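Local coordinates for protein glutathione S-transferase delta (Bombyx mori, PDB 3VK9) that probably conjugates glutathione to electrophilic substrates as a homodimeric delta-class glutathione transferase, at residues V165-E169 / R183-T187. Numbering follows the deposited sequence.
Sequences VSSLE and RWYET
This is a buried contact in the all-helical C-terminal domain, joining the last part of helix 156-167 and the 3-10 turn after it to helix 179-191 through a single tyrosine-glutamate hydrogen bond set beside a small apolar patch. Residues 183-187 are regular helix; 165-169 starts helical and tightens into a 3-10 turn at L168 and E169, with hydrogen bonds from L168 N to V165 O at 3.0 Å and E169 N to S166 O at 2.9 Å. The backbones stay well apart: the closest CA pair, S166 and Y185, is separated by 8.3 Å, so side chains bridge the gap. Y185 points its CB toward 165-169, and with chi1 t its ring reaches across to the 3-10 turn, where OH donates to E169 OE2 at a short 2.5 Å. E169 reaches it with chi1 m and chi2 t, OE2 lying at the ring edge, near its plane. Its other oxygen, OE1, forms a salt bridge with K207. The chain Y185-E169-K207 thus ties helices 179-191 and 195-213 to the 3-10 turn, within the C-terminal bundle characteristic of the cytosolic GST fold. S166 CB sits 3.3 Å from Y185 OH, while S166 OG bonds back to I162 O. Next to this pair, V165, chi1 t, points its CB toward the partner: CG1 is 4.3 Å from Y185 CD1 and CG2 4.1 Å from W184 CZ3. W184, also t, anchors its indole through NE1 to D158 of helix 156-167.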
ATOM      1  N   VAL A 165      -1.114   6.609  13.038  1.00 10.12           N
ATOM      2  CA  VAL A 165      -1.679   6.429  14.387  1.00 10.12           C
ATOM      3  C   VAL A 165      -1.832   7.725  15.176  1.00 16.74           C
ATOM      4  O   VAL A 165      -2.866   7.950  15.816  1.00 14.42           O
ATOM      5  CB  VAL A 165      -0.872   5.427  15.255  1.00  7.78           C
ATOM      6  CG1 VAL A 165      -1.437   5.396  16.673  1.00  8.79           C
ATOM      7  CG2 VAL A 165      -0.880   4.016  14.637  1.00 10.09           C
ATOM      8  N   SER A 166      -0.816   8.583  15.136  1.00 13.79           N
ATOM      9  CA  SER A 166      -0.930   9.877  15.811  1.00  8.76           C
ATOM     10  C   SER A 166      -2.133  10.699  15.307  1.00 12.12           C
ATOM     11  O   SER A 166      -2.827  11.342  16.097  1.00 14.76           O
ATOM     12  CB  SER A 166       0.391  10.674  15.736  1.00 11.70           C
ATOM     13  OG  SER A 166       0.701  11.106  14.411  1.00 10.77           O
ATOM     14  N   SER A 167      -2.396  10.663  14.001  1.00  9.36           N
ATOM     15  CA  SER A 167      -3.544  11.385  13.455  1.00 13.59           C
ATOM     16  C   SER A 167      -4.868  11.029  14.160  1.00 17.54           C
ATOM     17  O   SER A 167      -5.806  11.824  14.155  1.00 17.32           O
ATOM     18  CB  SER A 167      -3.678  11.147  11.949  1.00 16.66           C
ATOM     19  OG  SER A 167      -2.438  11.312  11.305  1.00 17.74           O
ATOM     20  N   LEU A 168      -4.939   9.842  14.765  1.00 14.13           N
ATOM     21  CA  LEU A 168      -6.151   9.409  15.468  1.00 12.82           C
ATOM     22  C   LEU A 168      -6.466  10.276  16.689  1.00 17.78           C
ATOM     23  O   LEU A 168      -7.586  10.257  17.191  1.00 16.30           O
ATOM     24  CB  LEU A 168      -6.025   7.943  15.923  1.00 20.16           C
ATOM     25  CG  LEU A 168      -6.449   6.826  14.969  1.00 19.46           C
ATOM     26  CD1 LEU A 168      -5.709   6.956  13.651  1.00 16.93           C
ATOM     27  CD2 LEU A 168      -6.190   5.452  15.595  1.00 13.30           C
ATOM     28  N   GLU A 169      -5.474  11.014  17.180  1.00 12.31           N
ATOM     29  CA  GLU A 169      -5.693  11.908  18.316  1.00 15.14           C
ATOM     30  C   GLU A 169      -6.659  13.043  17.960  1.00 17.28           C
ATOM     31  O   GLU A 169      -7.182  13.718  18.833  1.00 17.41           O
ATOM     32  CB  GLU A 169      -4.368  12.490  18.829  1.00 17.62           C
ATOM     33  CG  GLU A 169      -3.388  11.470  19.400  1.00 19.16           C
ATOM     34  CD  GLU A 169      -2.169  12.145  20.022  1.00 21.44           C
ATOM     35  OE1 GLU A 169      -2.093  13.385  19.956  1.00 22.06           O
ATOM     36  OE2 GLU A 169      -1.294  11.456  20.576  1.00 24.02           O
ATOM     37  N   ARG A 183       2.604   1.577  24.488  1.00 16.54           N
ATOM     38  CA  ARG A 183       4.035   1.439  24.778  1.00 11.88           C
ATOM     39  C   ARG A 183       4.893   1.851  23.575  1.00 12.05           C
ATOM     40  O   ARG A 183       5.795   2.685  23.680  1.00 17.17           O
ATOM     41  CB  ARG A 183       4.360  -0.005  25.188  1.00 12.01           C
ATOM     42  CG  ARG A 183       5.847  -0.267  25.338  1.00 17.44           C
ATOM     43  CD  ARG A 183       6.179  -1.710  25.761  1.00 20.61           C
ATOM     44  NE  ARG A 183       5.460  -2.755  25.018  1.00 20.95           N
ATOM     45  CZ  ARG A 183       5.698  -3.106  23.752  1.00 23.22           C
ATOM     46  NH1 ARG A 183       6.618  -2.475  23.033  1.00 22.07           N
ATOM     47  NH2 ARG A 183       4.994  -4.082  23.191  1.00 16.60           N
ATOM     48  N   TRP A 184       4.596   1.258  22.433  1.00 13.84           N
ATOM     49  CA  TRP A 184       5.281   1.581  21.175  1.00 13.48           C
ATOM     50  C   TRP A 184       5.186   3.074  20.808  1.00 15.36           C
ATOM     51  O   TRP A 184       6.188   3.709  20.475  1.00 11.54           O
ATOM     52  CB  TRP A 184       4.725   0.681  20.064  1.00 13.61           C
ATOM     53  CG  TRP A 184       5.024   1.130  18.674  1.00  8.33           C
ATOM     54  CD1 TRP A 184       6.147   0.851  17.943  1.00  9.88           C
ATOM     55  CD2 TRP A 184       4.189   1.932  17.842  1.00 10.61           C
ATOM     56  NE1 TRP A 184       6.055   1.434  16.700  1.00 13.52           N
ATOM     57  CE2 TRP A 184       4.861   2.101  16.610  1.00 14.17           C
ATOM     58  CE3 TRP A 184       2.932   2.522  18.012  1.00 14.22           C
ATOM     59  CZ2 TRP A 184       4.319   2.847  15.555  1.00 10.75           C
ATOM     60  CZ3 TRP A 184       2.390   3.251  16.967  1.00 14.39           C
ATOM     61  CH2 TRP A 184       3.086   3.414  15.752  1.00  7.98           C
ATOM     62  N   TYR A 185       3.980   3.631  20.870  1.00 17.58           N
ATOM     63  CA  TYR A 185       3.778   5.056  20.618  1.00 12.18           C
ATOM     64  C   TYR A 185       4.797   5.890  21.390  1.00 17.62           C
ATOM     65  O   TYR A 185       5.508   6.727  20.813  1.00 20.01           O
ATOM     66  CB  TYR A 185       2.365   5.449  21.049  1.00 11.02           C
ATOM     67  CG  TYR A 185       1.845   6.770  20.501  1.00 15.37           C
ATOM     68  CD1 TYR A 185       1.771   7.003  19.120  1.00 11.03           C
ATOM     69  CD2 TYR A 185       1.354   7.760  21.362  1.00 17.91           C
ATOM     70  CE1 TYR A 185       1.268   8.202  18.618  1.00 13.78           C
ATOM     71  CE2 TYR A 185       0.840   8.972  20.862  1.00 20.78           C
ATOM     72  CZ  TYR A 185       0.805   9.182  19.495  1.00 16.43           C
ATOM     73  OH  TYR A 185       0.307  10.361  18.997  1.00 15.31           O
ATOM     74  N   GLU A 186       4.868   5.657  22.698  1.00 14.16           N
ATOM     75  CA  GLU A 186       5.804   6.380  23.546  0.51 12.78           C
ATOM     76  C   GLU A 186       7.259   6.154  23.148  1.00 14.21           C
ATOM     77  O   GLU A 186       8.041   7.092  23.098  1.00 13.66           O
ATOM     78  CB  GLU A 186       5.619   6.004  25.018  0.51 14.27           C
ATOM     79  CG  GLU A 186       6.584   6.749  25.920  0.51 16.02           C
ATOM     80  CD  GLU A 186       6.497   6.326  27.365  0.51 16.36           C
ATOM     81  OE1 GLU A 186       5.971   5.225  27.643  0.51 23.02           O
ATOM     82  OE2 GLU A 186       6.973   7.094  28.220  0.51 15.48           O
ATOM     83  N   THR A 187       7.619   4.905  22.874  1.00 14.26           N
ATOM     84  CA  THR A 187       8.985   4.581  22.482  1.00 21.91           C
ATOM     85  C   THR A 187       9.395   5.354  21.226  1.00 22.21           C
ATOM     86  O   THR A 187      10.477   5.931  21.149  1.00 19.97           O
ATOM     87  CB  THR A 187       9.155   3.061  22.179  1.00 21.53           C
ATOM     88  OG1 THR A 187       8.825   2.283  23.337  1.00 17.87           O
ATOM     89  CG2 THR A 187      10.592   2.749  21.750  1.00 14.72           C
TER